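Local coordinates for protein nitrite oxidoreductase subunit A (Kuenenia stuttgartiensis, PDB 7B04) that carries a molybdenum atom, two MD1 groups and an iron/sulfur cluster as a NarG-like subunit of the molybdopterin oxidoreductase family, at residues K236-F242 and W650-V654; Q676-I682 and A691-A697; K223-G229 and W267-H273. One frame throughout, in Å; residues are numbered along the deposited sequence.

Contact 1 (K236-F242 and W650-V654); sequences KYGMYRF and WFTNV. With MD1 (phosphoric acid 4-(2-amino-4-oxo-3,4,5,6,-tetrahydro-pteridin-6-yl)-2-hydroxy-3,4-dimercapto-but-3-en-yl ester guanylate ester), chain C.
Met239 and Trp650 each swing CG opposite their own backbone N (chi1 -175° and 179°), which sends the methionine's sulfur and methyl from helix 238-242 onto the flat of the indole carried by strand 650-652. Bends at chi2 and chi3 then curl the thioether so that the methyl does most of the touching. CE sits over the centre of the ring system, with Met239 CE 3.4 Å from Trp650 CD2, a CH-pi contact. The sulfur approaches obliquely, Met239 SD lying 4.1 Å from the centroid of the six-membered ring of Trp650, so the pair is a Met-aromatic contact as well. The same methyl, Met239 CE, also reaches Thr652 CG2 at 3.5 Å.

Phe242 meets the rim of that indole. The arrangement is T-shaped, planes at 89°: Trp650 presents its edge and Phe242 its face, with Trp650 CZ3 3.7 Å from Phe242 CE2. At the other end Lys236 crosses the strand's exit, its CG 3.8 Å from Asn653 CB. Beyond that the lysine runs to the guanine of MD1, Lys236 NZ being 3.5 Å from MD1 N1, and the ammonium group forms a salt bridge with Asp734, itself hydrogen-bonded to MD1.

A hydrogen bond from Trp650 NE1 to Thr680 OG1 helps fix the rotation of the indole. Leu738 of helix 734-749 packs on both Met239 and Trp650, while Met741 and Leu745 of that helix touch Phe242; strand 648-652 itself runs between strands 222-226 and 676-681.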
# COMPACT_ATOMS: atom_id res chain seq x y z
N LYS B 236 24.17 2.42 -5.63
CA LYS B 236 23.70 1.11 -6.08
C LYS B 236 24.23 0.71 -7.46
O LYS B 236 24.76 -0.40 -7.60
CB LYS B 236 22.17 1.06 -6.05
CG LYS B 236 21.60 1.23 -4.63
CD LYS B 236 20.93 2.59 -4.42
CE LYS B 236 20.58 2.85 -2.95
NZ LYS B 236 21.74 2.75 -2.03
N TYR B 237 24.11 1.57 -8.48
CA TYR B 237 24.77 1.22 -9.74
C TYR B 237 26.29 1.22 -9.62
O TYR B 237 26.97 0.75 -10.53
CB TYR B 237 24.40 2.14 -10.91
CG TYR B 237 23.18 1.72 -11.70
CD1 TYR B 237 22.09 2.57 -11.85
CD2 TYR B 237 23.11 0.46 -12.29
CE1 TYR B 237 20.97 2.18 -12.57
CE2 TYR B 237 21.99 0.06 -13.01
CZ TYR B 237 20.92 0.93 -13.15
OH TYR B 237 19.80 0.56 -13.86
N GLY B 238 26.83 1.73 -8.51
CA GLY B 238 28.25 1.58 -8.25
C GLY B 238 28.70 0.14 -8.22
O GLY B 238 29.89 -0.13 -8.37
N MET B 239 27.76 -0.80 -8.03
CA MET B 239 28.10 -2.21 -8.11
C MET B 239 28.60 -2.58 -9.50
O MET B 239 29.52 -3.39 -9.64
CB MET B 239 26.89 -3.06 -7.74
CG MET B 239 27.16 -4.55 -7.68
SD MET B 239 28.28 -4.97 -6.34
CE MET B 239 27.21 -4.72 -4.93
N TYR B 240 28.01 -1.99 -10.54
CA TYR B 240 28.51 -2.21 -11.89
C TYR B 240 29.92 -1.67 -12.06
O TYR B 240 30.73 -2.23 -12.81
CB TYR B 240 27.58 -1.57 -12.93
CG TYR B 240 26.23 -2.25 -13.07
CD1 TYR B 240 25.94 -3.42 -12.37
CD2 TYR B 240 25.26 -1.74 -13.91
CE1 TYR B 240 24.71 -4.04 -12.50
CE2 TYR B 240 24.03 -2.35 -14.05
CZ TYR B 240 23.76 -3.50 -13.34
OH TYR B 240 22.54 -4.11 -13.48
N ARG B 241 30.24 -0.58 -11.36
CA ARG B 241 31.62 -0.08 -11.35
C ARG B 241 32.54 -1.05 -10.62
O ARG B 241 33.67 -1.28 -11.06
CB ARG B 241 31.66 1.30 -10.70
CG ARG B 241 32.98 2.03 -10.82
CD ARG B 241 32.90 3.38 -10.12
NE ARG B 241 34.15 4.14 -10.23
CZ ARG B 241 34.42 5.01 -11.20
NH1 ARG B 241 33.52 5.23 -12.15
NH2 ARG B 241 35.57 5.65 -11.21
N PHE B 242 32.06 -1.63 -9.52
CA PHE B 242 32.85 -2.62 -8.80
C PHE B 242 33.16 -3.82 -9.68
O PHE B 242 34.29 -4.32 -9.69
CB PHE B 242 32.11 -3.06 -7.53
CG PHE B 242 32.88 -4.03 -6.69
CD1 PHE B 242 33.91 -3.60 -5.86
CD2 PHE B 242 32.57 -5.38 -6.71
CE1 PHE B 242 34.61 -4.50 -5.09
CE2 PHE B 242 33.27 -6.29 -5.94
CZ PHE B 242 34.29 -5.84 -5.12
N TRP B 650 26.96 -10.80 -5.15
CA TRP B 650 26.76 -9.71 -4.21
C TRP B 650 25.79 -8.69 -4.79
O TRP B 650 25.95 -8.28 -5.94
CB TRP B 650 28.11 -9.06 -3.88
CG TRP B 650 28.08 -7.92 -2.94
CD1 TRP B 650 27.20 -7.71 -1.92
CD2 TRP B 650 29.01 -6.84 -2.89
NE1 TRP B 650 27.51 -6.56 -1.25
CE2 TRP B 650 28.62 -6.00 -1.83
CE3 TRP B 650 30.12 -6.49 -3.65
CZ2 TRP B 650 29.31 -4.83 -1.52
CZ3 TRP B 650 30.81 -5.33 -3.34
CH2 TRP B 650 30.40 -4.52 -2.28
N PHE B 651 24.78 -8.30 -3.99
CA PHE B 651 23.70 -7.47 -4.49
C PHE B 651 23.20 -6.48 -3.43
O PHE B 651 23.05 -6.85 -2.26
CB PHE B 651 22.54 -8.34 -4.99
CG PHE B 651 22.10 -9.39 -4.01
CD1 PHE B 651 22.76 -10.61 -3.94
CD2 PHE B 651 21.01 -9.18 -3.17
CE1 PHE B 651 22.36 -11.58 -3.04
CE2 PHE B 651 20.61 -10.15 -2.28
CZ PHE B 651 21.28 -11.35 -2.21
N THR B 652 22.95 -5.23 -3.87
CA THR B 652 22.49 -4.12 -3.03
C THR B 652 21.08 -3.72 -3.47
O THR B 652 20.71 -3.89 -4.63
CB THR B 652 23.38 -2.85 -3.14
OG1 THR B 652 23.33 -2.31 -4.48
CG2 THR B 652 24.82 -3.18 -2.82
N ASN B 653 20.32 -3.11 -2.58
CA ASN B 653 18.97 -2.60 -2.91
C ASN B 653 18.11 -3.68 -3.56
O ASN B 653 17.21 -3.32 -4.27
CB ASN B 653 19.04 -1.41 -3.83
CG ASN B 653 17.99 -0.35 -3.59
OD1 ASN B 653 17.54 0.29 -4.52
ND2 ASN B 653 17.63 -0.10 -2.36
N VAL B 654 18.35 -4.95 -3.29
CA VAL B 654 17.43 -5.99 -3.82
C VAL B 654 17.32 -7.11 -2.79
O VAL B 654 18.26 -7.30 -2.09
CB VAL B 654 17.91 -6.52 -5.18
CG1 VAL B 654 17.09 -5.95 -6.30
CG2 VAL B 654 19.36 -6.22 -5.44
PB MD1 C . 13.25 -6.14 -5.48
O3B MD1 C . 12.18 -5.58 -4.36
O1B MD1 C . 13.98 -7.32 -4.88
O2B MD1 C . 14.24 -5.05 -5.80
O3A MD1 C . 12.51 -6.61 -6.88
C10 MD1 C . 11.24 -6.15 -7.24
C11 MD1 C . 10.46 -7.30 -7.93
O11 MD1 C . 9.51 -8.02 -6.85
C12 MD1 C . 9.78 -6.85 -8.99
S12 MD1 C . 9.75 -5.07 -9.32
C13 MD1 C . 8.99 -7.73 -10.01
S13 MD1 C . 8.18 -6.77 -11.33
C14 MD1 C . 8.80 -9.17 -10.05
N15 MD1 C . 7.26 -9.40 -9.66
C16 MD1 C . 6.90 -10.71 -9.28
C15 MD1 C . 5.46 -11.05 -9.17
O14 MD1 C . 4.64 -10.23 -9.41
N17 MD1 C . 5.05 -12.43 -8.77
C17 MD1 C . 6.12 -13.49 -8.46
N16 MD1 C . 5.71 -14.83 -8.07
N18 MD1 C . 7.59 -13.16 -8.57
C20 MD1 C . 8.01 -11.84 -8.96
N8 MD1 C . 9.39 -11.58 -9.04
C7 MD1 C . 9.80 -10.08 -9.38
PA MD1 C . 12.64 -4.89 -2.93
O1A MD1 C . 11.59 -3.92 -2.45
O2A MD1 C . 12.82 -5.99 -1.93
O5' MD1 C . 14.10 -4.12 -3.01
C5' MD1 C . 14.43 -3.32 -1.91
C4' MD1 C . 15.37 -4.09 -0.93
O4' MD1 C . 16.61 -3.21 -0.59
C1' MD1 C . 16.34 -2.64 0.83
N9 MD1 C . 16.56 -1.17 0.88
C4 MD1 C . 17.79 -0.71 0.72
N3 MD1 C . 19.08 -1.41 0.49
C2 MD1 C . 20.30 -0.64 0.34
N2 MD1 C . 21.55 -1.33 0.12
N1 MD1 C . 20.28 0.80 0.43
C6 MD1 C . 19.04 1.47 0.65
O6 MD1 C . 19.02 2.65 0.72
C5 MD1 C . 17.75 0.65 0.80
N7 MD1 C . 16.49 1.00 1.01
C8 MD1 C . 15.74 -0.12 1.06
C2' MD1 C . 15.12 -2.93 1.10
O2' MD1 C . 14.97 -3.22 2.52
C3' MD1 C . 14.79 -4.28 0.20
O3' MD1 C . 15.34 -5.45 0.87

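Contact 2 (Q676-I682 and A691-A697); sequences QIMSTDI and ADFAFPA. With MD1 (phosphoric acid 4-(2-amino-4-oxo-3,4,5,6,-tetrahydro-pteridin-6-yl)-2-hydroxy-3,4-dimercapto-but-3-en-yl ester guanylate ester), chain C.
Met678 and Phe693 pair across two neighbouring parallel strands, 676-681 and 693-696, joined by a short link without helix, in the mixed sheet of this molybdopterin oxidoreductase that lies beside the MD1 pocket.

Backbone hydrogen bonds run regularly along the pair: Ser679 N to Phe693 O, Phe695 N to Ser679 O, Asp681 N to Phe695 O and, past the strand end, Ala697 N to Asp681 O at 2.8 Å. At the start Ile677 O accepts two, from Asp692 N and Phe693 N, and Asp692 OD2 takes Ile677 N at 3.2 Å, met from above the carboxylate plane. The other oxygen, Asp692 OD1, is in salt bridges with Arg137 and Arg164.

Apolar contacts gather on the face that carries Met678, Thr680, Phe693 and Phe695. Met678 and Phe693 lie side by side, Met678 CG 3.5 Å from Phe693 CD2, with the sulfur oblique to that ring in a Met-aromatic contact. The bend at chi3 (67°) carries the methyl on to the next ring, where Met678 CE meets the edge of Phe695, 3.4 Å from CE2. Further on, Thr680 CG2 touches Ala697 CB at 3.7 Å.

Of these two segments, Asp681, on the other face, hydrogen-bonds the ligand. Its carboxylate accepts from both ribose hydroxyls: MD1 O2' bonds to Asp681 OD1 at 3.0 Å, and MD1 O3' to Asp681 OD2 at 2.8 Å.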
# COMPACT_ATOMS: atom_id res chain seq x y z
N GLN B 676 29.91 -17.99 -2.72
CA GLN B 676 29.84 -16.80 -1.85
C GLN B 676 28.61 -15.97 -2.19
O GLN B 676 28.56 -15.51 -3.29
CB GLN B 676 31.11 -16.00 -2.06
CG GLN B 676 31.15 -14.70 -1.31
CD GLN B 676 32.58 -14.26 -1.22
OE1 GLN B 676 33.49 -15.01 -1.51
NE2 GLN B 676 32.78 -13.04 -0.80
N ILE B 677 27.68 -15.76 -1.25
CA ILE B 677 26.50 -14.94 -1.46
C ILE B 677 26.58 -13.77 -0.49
O ILE B 677 26.79 -13.97 0.71
CB ILE B 677 25.20 -15.75 -1.26
CG1 ILE B 677 25.06 -16.84 -2.31
CG2 ILE B 677 24.00 -14.82 -1.27
CD1 ILE B 677 25.56 -18.20 -1.87
N MET B 678 26.39 -12.57 -1.01
CA MET B 678 26.56 -11.36 -0.22
C MET B 678 25.40 -10.43 -0.51
O MET B 678 24.94 -10.34 -1.65
CB MET B 678 27.89 -10.68 -0.54
CG MET B 678 29.11 -11.52 -0.20
SD MET B 678 30.59 -10.90 -1.01
CE MET B 678 30.81 -9.33 -0.19
N SER B 679 24.94 -9.73 0.51
CA SER B 679 23.82 -8.82 0.35
C SER B 679 24.06 -7.56 1.17
O SER B 679 24.42 -7.64 2.35
CB SER B 679 22.50 -9.47 0.75
OG SER B 679 21.44 -8.54 0.67
N THR B 680 23.86 -6.42 0.54
CA THR B 680 23.78 -5.13 1.21
C THR B 680 22.32 -4.77 1.43
O THR B 680 21.51 -4.88 0.50
CB THR B 680 24.46 -4.04 0.40
OG1 THR B 680 25.86 -4.32 0.31
CG2 THR B 680 24.25 -2.70 1.05
N ASP B 681 21.98 -4.38 2.65
CA ASP B 681 20.59 -4.08 2.95
C ASP B 681 20.52 -3.27 4.24
O ASP B 681 21.54 -2.97 4.88
CB ASP B 681 19.76 -5.37 3.05
CG ASP B 681 18.28 -5.11 2.89
OD1 ASP B 681 17.84 -3.97 3.17
OD2 ASP B 681 17.57 -6.03 2.45
N ILE B 682 19.29 -2.89 4.61
CA ILE B 682 19.01 -2.17 5.84
C ILE B 682 18.20 -3.00 6.82
O ILE B 682 18.09 -2.62 8.00
CB ILE B 682 18.28 -0.84 5.56
CG1 ILE B 682 16.91 -1.12 4.92
CG2 ILE B 682 19.11 0.04 4.64
CD1 ILE B 682 16.03 0.10 4.81
N ALA B 691 22.23 -16.15 3.07
CA ALA B 691 23.42 -15.57 2.48
C ALA B 691 24.64 -15.84 3.36
O ALA B 691 24.53 -16.41 4.45
CB ALA B 691 23.25 -14.06 2.26
N ASP B 692 25.81 -15.43 2.87
CA ASP B 692 27.06 -15.60 3.60
C ASP B 692 27.56 -14.30 4.21
O ASP B 692 28.27 -14.35 5.23
CB ASP B 692 28.15 -16.16 2.68
CG ASP B 692 27.83 -17.55 2.17
OD1 ASP B 692 27.18 -18.32 2.91
OD2 ASP B 692 28.24 -17.88 1.04
N PHE B 693 27.21 -13.16 3.64
CA PHE B 693 27.59 -11.86 4.17
C PHE B 693 26.38 -10.94 4.21
O PHE B 693 25.43 -11.09 3.42
CB PHE B 693 28.69 -11.20 3.34
CG PHE B 693 30.05 -11.79 3.56
CD1 PHE B 693 30.86 -11.32 4.58
CD2 PHE B 693 30.53 -12.79 2.74
CE1 PHE B 693 32.12 -11.85 4.78
CE2 PHE B 693 31.78 -13.33 2.93
CZ PHE B 693 32.58 -12.86 3.95
N ALA B 694 26.42 -9.98 5.12
CA ALA B 694 25.39 -8.95 5.23
C ALA B 694 26.07 -7.64 5.59
O ALA B 694 26.87 -7.59 6.52
CB ALA B 694 24.33 -9.31 6.27
N PHE B 695 25.74 -6.59 4.85
CA PHE B 695 26.34 -5.27 5.07
C PHE B 695 25.25 -4.25 5.35
O PHE B 695 24.45 -3.94 4.46
CB PHE B 695 27.17 -4.85 3.85
CG PHE B 695 28.32 -5.76 3.56
CD1 PHE B 695 29.49 -5.68 4.30
CD2 PHE B 695 28.23 -6.72 2.57
CE1 PHE B 695 30.55 -6.52 4.04
CE2 PHE B 695 29.29 -7.57 2.31
CZ PHE B 695 30.45 -7.47 3.04
N PRO B 696 25.18 -3.72 6.57
CA PRO B 696 24.14 -2.74 6.90
C PRO B 696 24.43 -1.40 6.22
O PRO B 696 25.48 -0.80 6.44
CB PRO B 696 24.21 -2.63 8.42
CG PRO B 696 25.61 -3.01 8.75
CD PRO B 696 26.03 -4.04 7.74
N ALA B 697 23.50 -0.97 5.38
CA ALA B 697 23.60 0.30 4.68
C ALA B 697 22.72 1.35 5.34
O ALA B 697 21.83 1.05 6.14
CB ALA B 697 23.19 0.13 3.22
PB MD1 C . 13.25 -6.14 -5.48
O3B MD1 C . 12.18 -5.58 -4.36
O1B MD1 C . 13.98 -7.32 -4.88
O2B MD1 C . 14.24 -5.05 -5.80
O3A MD1 C . 12.51 -6.61 -6.88
C10 MD1 C . 11.24 -6.15 -7.24
C11 MD1 C . 10.46 -7.30 -7.93
O11 MD1 C . 9.51 -8.02 -6.85
C12 MD1 C . 9.78 -6.85 -8.99
S12 MD1 C . 9.75 -5.07 -9.32
C13 MD1 C . 8.99 -7.73 -10.01
S13 MD1 C . 8.18 -6.77 -11.33
C14 MD1 C . 8.80 -9.17 -10.05
N15 MD1 C . 7.26 -9.40 -9.66
C16 MD1 C . 6.90 -10.71 -9.28
C15 MD1 C . 5.46 -11.05 -9.17
O14 MD1 C . 4.64 -10.23 -9.41
N17 MD1 C . 5.05 -12.43 -8.77
C17 MD1 C . 6.12 -13.49 -8.46
N16 MD1 C . 5.71 -14.83 -8.07
N18 MD1 C . 7.59 -13.16 -8.57
C20 MD1 C . 8.01 -11.84 -8.96
N8 MD1 C . 9.39 -11.58 -9.04
C7 MD1 C . 9.80 -10.08 -9.38
PA MD1 C . 12.64 -4.89 -2.93
O1A MD1 C . 11.59 -3.92 -2.45
O2A MD1 C . 12.82 -5.99 -1.93
O5' MD1 C . 14.10 -4.12 -3.01
C5' MD1 C . 14.43 -3.32 -1.91
C4' MD1 C . 15.37 -4.09 -0.93
O4' MD1 C . 16.61 -3.21 -0.59
C1' MD1 C . 16.34 -2.64 0.83
N9 MD1 C . 16.56 -1.17 0.88
C4 MD1 C . 17.79 -0.71 0.72
N3 MD1 C . 19.08 -1.41 0.49
C2 MD1 C . 20.30 -0.64 0.34
N2 MD1 C . 21.55 -1.33 0.12
N1 MD1 C . 20.28 0.80 0.43
C6 MD1 C . 19.04 1.47 0.65
O6 MD1 C . 19.02 2.65 0.72
C5 MD1 C . 17.75 0.65 0.80
N7 MD1 C . 16.49 1.00 1.01
C8 MD1 C . 15.74 -0.12 1.06
C2' MD1 C . 15.12 -2.93 1.10
O2' MD1 C . 14.97 -3.22 2.52
C3' MD1 C . 14.79 -4.28 0.20
O3' MD1 C . 15.34 -5.45 0.87

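Contact 3 (K223-G229 and W267-H273); sequences KGRGGMG and WSNYTWH. With MD1 (phosphoric acid 4-(2-amino-4-oxo-3,4,5,6,-tetrahydro-pteridin-6-yl)-2-hydroxy-3,4-dimercapto-but-3-en-yl ester guanylate ester), chain C.
Arg225 starts its run at CB, which packs 3.5 Å from Trp267 CB. With CG placed opposite the backbone N (chi1 169°), the chain runs out past the Asn269 amide. CG passes the oxygen of that amide, and Arg225 CD lies 3.7 Å from Ser268 O, a carbonyl that ends up over one face of the guanidinium. At NE the chain reaches Asn269 OD1, which meets the guanidinium at its edge; the hydrogen bond from NE is modelled so short that its length is doubtful, and the one from NH2 to the same oxygen is weak. Arg225 NH1 lies against Trp272, 3.1 Å from its CD1, with the guanidinium and indole planes 85° apart. NH2 ends 3.0 Å from NE2 of His273.

Arg225 stands on strand 222-226, which belongs to the mixed sheet of this molybdopterin oxidoreductase and lies next to strand 265-266. Trp267 N bonds to Gly224 O. Further along Asn269 takes over with its side chain: ND2 donates to Gly226 O at 2.7 Å, nearly along the C=O axis. Lys223 CB rests over the face of the indole of Trp267, a CH-pi contact.

Met228 SD comes to the edge of the His273 imidazole, 3.5 Å from its ND1. Asn269 O lies over one face of that imidazole and MD1 C10 over the opposite one, while His273 NE2 stands 2.9 Å from MD1 O3A, with O3A lying over the ring face.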
# COMPACT_ATOMS: atom_id res chain seq x y z
N LYS B 223 29.18 -12.42 -9.89
CA LYS B 223 27.97 -11.76 -10.36
C LYS B 223 27.66 -10.61 -9.42
O LYS B 223 27.30 -10.83 -8.25
CB LYS B 223 26.82 -12.76 -10.44
CG LYS B 223 26.79 -13.56 -11.74
CD LYS B 223 27.94 -14.52 -11.92
CE LYS B 223 27.90 -15.12 -13.32
NZ LYS B 223 26.62 -15.84 -13.59
N GLY B 224 27.80 -9.39 -9.92
CA GLY B 224 27.55 -8.21 -9.12
C GLY B 224 26.34 -7.46 -9.62
O GLY B 224 26.31 -6.95 -10.74
N ARG B 225 25.31 -7.39 -8.79
CA ARG B 225 24.06 -6.75 -9.15
C ARG B 225 23.87 -5.48 -8.35
O ARG B 225 23.82 -5.53 -7.12
CB ARG B 225 22.88 -7.69 -8.90
CG ARG B 225 21.54 -6.99 -8.99
CD ARG B 225 20.45 -7.93 -9.50
NE ARG B 225 19.21 -7.19 -9.72
CZ ARG B 225 18.00 -7.63 -9.43
NH1 ARG B 225 17.83 -8.83 -8.89
NH2 ARG B 225 16.95 -6.87 -9.67
N GLY B 226 23.78 -4.35 -9.03
CA GLY B 226 23.28 -3.16 -8.37
C GLY B 226 21.78 -3.19 -8.51
O GLY B 226 21.28 -3.06 -9.64
N GLY B 227 21.04 -3.30 -7.42
CA GLY B 227 19.65 -3.60 -7.65
C GLY B 227 18.89 -2.31 -7.90
O GLY B 227 18.79 -1.45 -7.02
N MET B 228 18.28 -2.23 -9.08
CA MET B 228 17.58 -1.04 -9.56
C MET B 228 18.32 0.24 -9.19
O MET B 228 17.84 1.07 -8.41
CB MET B 228 16.17 -1.02 -9.01
CG MET B 228 15.46 -2.36 -9.10
SD MET B 228 14.37 -2.61 -10.52
CE MET B 228 15.06 -1.52 -11.76
N GLY B 229 19.54 0.36 -9.72
CA GLY B 229 20.42 1.43 -9.30
C GLY B 229 19.89 2.85 -9.53
O GLY B 229 20.42 3.80 -8.96
N TRP B 267 24.66 -7.90 -13.37
CA TRP B 267 23.37 -8.59 -13.37
C TRP B 267 22.25 -7.61 -13.67
O TRP B 267 22.23 -6.48 -13.16
CB TRP B 267 23.15 -9.28 -12.03
CG TRP B 267 23.43 -10.72 -12.16
CD1 TRP B 267 24.12 -11.31 -13.17
CD2 TRP B 267 23.05 -11.77 -11.26
NE1 TRP B 267 24.18 -12.66 -12.97
CE2 TRP B 267 23.55 -12.97 -11.80
CE3 TRP B 267 22.35 -11.82 -10.05
CZ2 TRP B 267 23.36 -14.21 -11.18
CZ3 TRP B 267 22.16 -13.05 -9.44
CH2 TRP B 267 22.67 -14.22 -10.01
N SER B 268 21.30 -8.05 -14.49
CA SER B 268 20.25 -7.18 -14.99
C SER B 268 19.17 -6.98 -13.93
O SER B 268 19.05 -7.75 -12.96
CB SER B 268 19.65 -7.77 -16.27
OG SER B 268 19.17 -9.09 -16.03
N ASN B 269 18.38 -5.93 -14.12
CA ASN B 269 17.29 -5.60 -13.20
C ASN B 269 15.93 -5.58 -13.87
O ASN B 269 15.00 -6.25 -13.39
CB ASN B 269 17.57 -4.24 -12.55
CG ASN B 269 18.74 -4.28 -11.60
OD1 ASN B 269 18.83 -5.14 -10.74
ND2 ASN B 269 19.66 -3.33 -11.75
N TYR B 270 15.79 -4.85 -14.97
CA TYR B 270 14.47 -4.62 -15.57
C TYR B 270 13.87 -5.93 -16.06
O TYR B 270 12.72 -6.26 -15.74
CB TYR B 270 14.62 -3.61 -16.71
CG TYR B 270 13.33 -3.03 -17.26
CD1 TYR B 270 12.29 -2.67 -16.42
CD2 TYR B 270 13.18 -2.80 -18.62
CE1 TYR B 270 11.13 -2.11 -16.93
CE2 TYR B 270 12.03 -2.24 -19.13
CZ TYR B 270 11.00 -1.91 -18.28
OH TYR B 270 9.84 -1.36 -18.79
N THR B 271 14.62 -6.66 -16.87
CA THR B 271 14.11 -7.92 -17.42
C THR B 271 13.93 -8.98 -16.34
O THR B 271 12.94 -9.72 -16.36
CB THR B 271 15.06 -8.39 -18.51
OG1 THR B 271 16.36 -8.63 -17.95
CG2 THR B 271 15.15 -7.32 -19.57
N TRP B 272 14.90 -9.09 -15.42
CA TRP B 272 14.81 -10.09 -14.36
C TRP B 272 13.48 -10.03 -13.62
O TRP B 272 12.91 -11.06 -13.26
CB TRP B 272 15.97 -9.92 -13.38
CG TRP B 272 15.74 -10.58 -12.05
CD1 TRP B 272 15.73 -9.98 -10.83
CD2 TRP B 272 15.49 -11.97 -11.82
NE1 TRP B 272 15.49 -10.91 -9.85
CE2 TRP B 272 15.34 -12.14 -10.43
CE3 TRP B 272 15.38 -13.08 -12.65
CZ2 TRP B 272 15.08 -13.38 -9.86
CZ3 TRP B 272 15.12 -14.31 -12.08
CH2 TRP B 272 14.98 -14.45 -10.70
N HIS B 273 12.98 -8.82 -13.38
CA HIS B 273 11.71 -8.66 -12.68
C HIS B 273 10.50 -8.88 -13.58
O HIS B 273 9.36 -8.81 -13.09
CB HIS B 273 11.65 -7.26 -12.05
CG HIS B 273 12.62 -7.08 -10.92
ND1 HIS B 273 12.96 -5.83 -10.43
CD2 HIS B 273 13.31 -7.97 -10.18
CE1 HIS B 273 13.83 -5.97 -9.45
NE2 HIS B 273 14.05 -7.26 -9.27
PB MD1 C . 13.25 -6.14 -5.48
O3B MD1 C . 12.18 -5.58 -4.36
O1B MD1 C . 13.98 -7.32 -4.88
O2B MD1 C . 14.24 -5.05 -5.80
O3A MD1 C . 12.51 -6.61 -6.88
C10 MD1 C . 11.24 -6.15 -7.24
C11 MD1 C . 10.46 -7.30 -7.93
O11 MD1 C . 9.51 -8.02 -6.85
C12 MD1 C . 9.78 -6.85 -8.99
S12 MD1 C . 9.75 -5.07 -9.32
C13 MD1 C . 8.99 -7.73 -10.01
S13 MD1 C . 8.18 -6.77 -11.33
C14 MD1 C . 8.80 -9.17 -10.05
N15 MD1 C . 7.26 -9.40 -9.66
C16 MD1 C . 6.90 -10.71 -9.28
C15 MD1 C . 5.46 -11.05 -9.17
O14 MD1 C . 4.64 -10.23 -9.41
N17 MD1 C . 5.05 -12.43 -8.77
C17 MD1 C . 6.12 -13.49 -8.46
N16 MD1 C . 5.71 -14.83 -8.07
N18 MD1 C . 7.59 -13.16 -8.57
C20 MD1 C . 8.01 -11.84 -8.96
N8 MD1 C . 9.39 -11.58 -9.04
C7 MD1 C . 9.80 -10.08 -9.38
PA MD1 C . 12.64 -4.89 -2.93
O1A MD1 C . 11.59 -3.92 -2.45
O2A MD1 C . 12.82 -5.99 -1.93
O5' MD1 C . 14.10 -4.12 -3.01
C5' MD1 C . 14.43 -3.32 -1.91
C4' MD1 C . 15.37 -4.09 -0.93
O4' MD1 C . 16.61 -3.21 -0.59
C1' MD1 C . 16.34 -2.64 0.83
N9 MD1 C . 16.56 -1.17 0.88
C4 MD1 C . 17.79 -0.71 0.72
N3 MD1 C . 19.08 -1.41 0.49
C2 MD1 C . 20.30 -0.64 0.34
N2 MD1 C . 21.55 -1.33 0.12
N1 MD1 C . 20.28 0.80 0.43
C6 MD1 C . 19.04 1.47 0.65
O6 MD1 C . 19.02 2.65 0.72
C5 MD1 C . 17.75 0.65 0.80
N7 MD1 C . 16.49 1.00 1.01
C8 MD1 C . 15.74 -0.12 1.06
C2' MD1 C . 15.12 -2.93 1.10
O2' MD1 C . 14.97 -3.22 2.52
C3' MD1 C . 14.79 -4.28 0.20
O3' MD1 C . 15.34 -5.45 0.87

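In the fold
All three contacts share one sheet and one MD1. Contacts 1 and 2, with centres 11 Å apart, join where strands 648-652 and 676-681 pair, Phe651 O lying 2.9 Å from Thr680 N. Contact 3 is about 8 Å from contact 1, centre to centre, and meets it on the other side of strand 648-652, with Thr652 O 2.9 Å from Gly227 N. Contacts 2 and 3 do not touch; their nearest atoms are about 7 Å apart. The three reach different but overlapping parts of the ligand: contacts 1 and 2 both its guanosine part, contact 1 also the diphosphate through Val654, and contact 3 the diphosphate and dithiolene stretch through His273, whose side chain lies about 4 Å from the molybdenum atom.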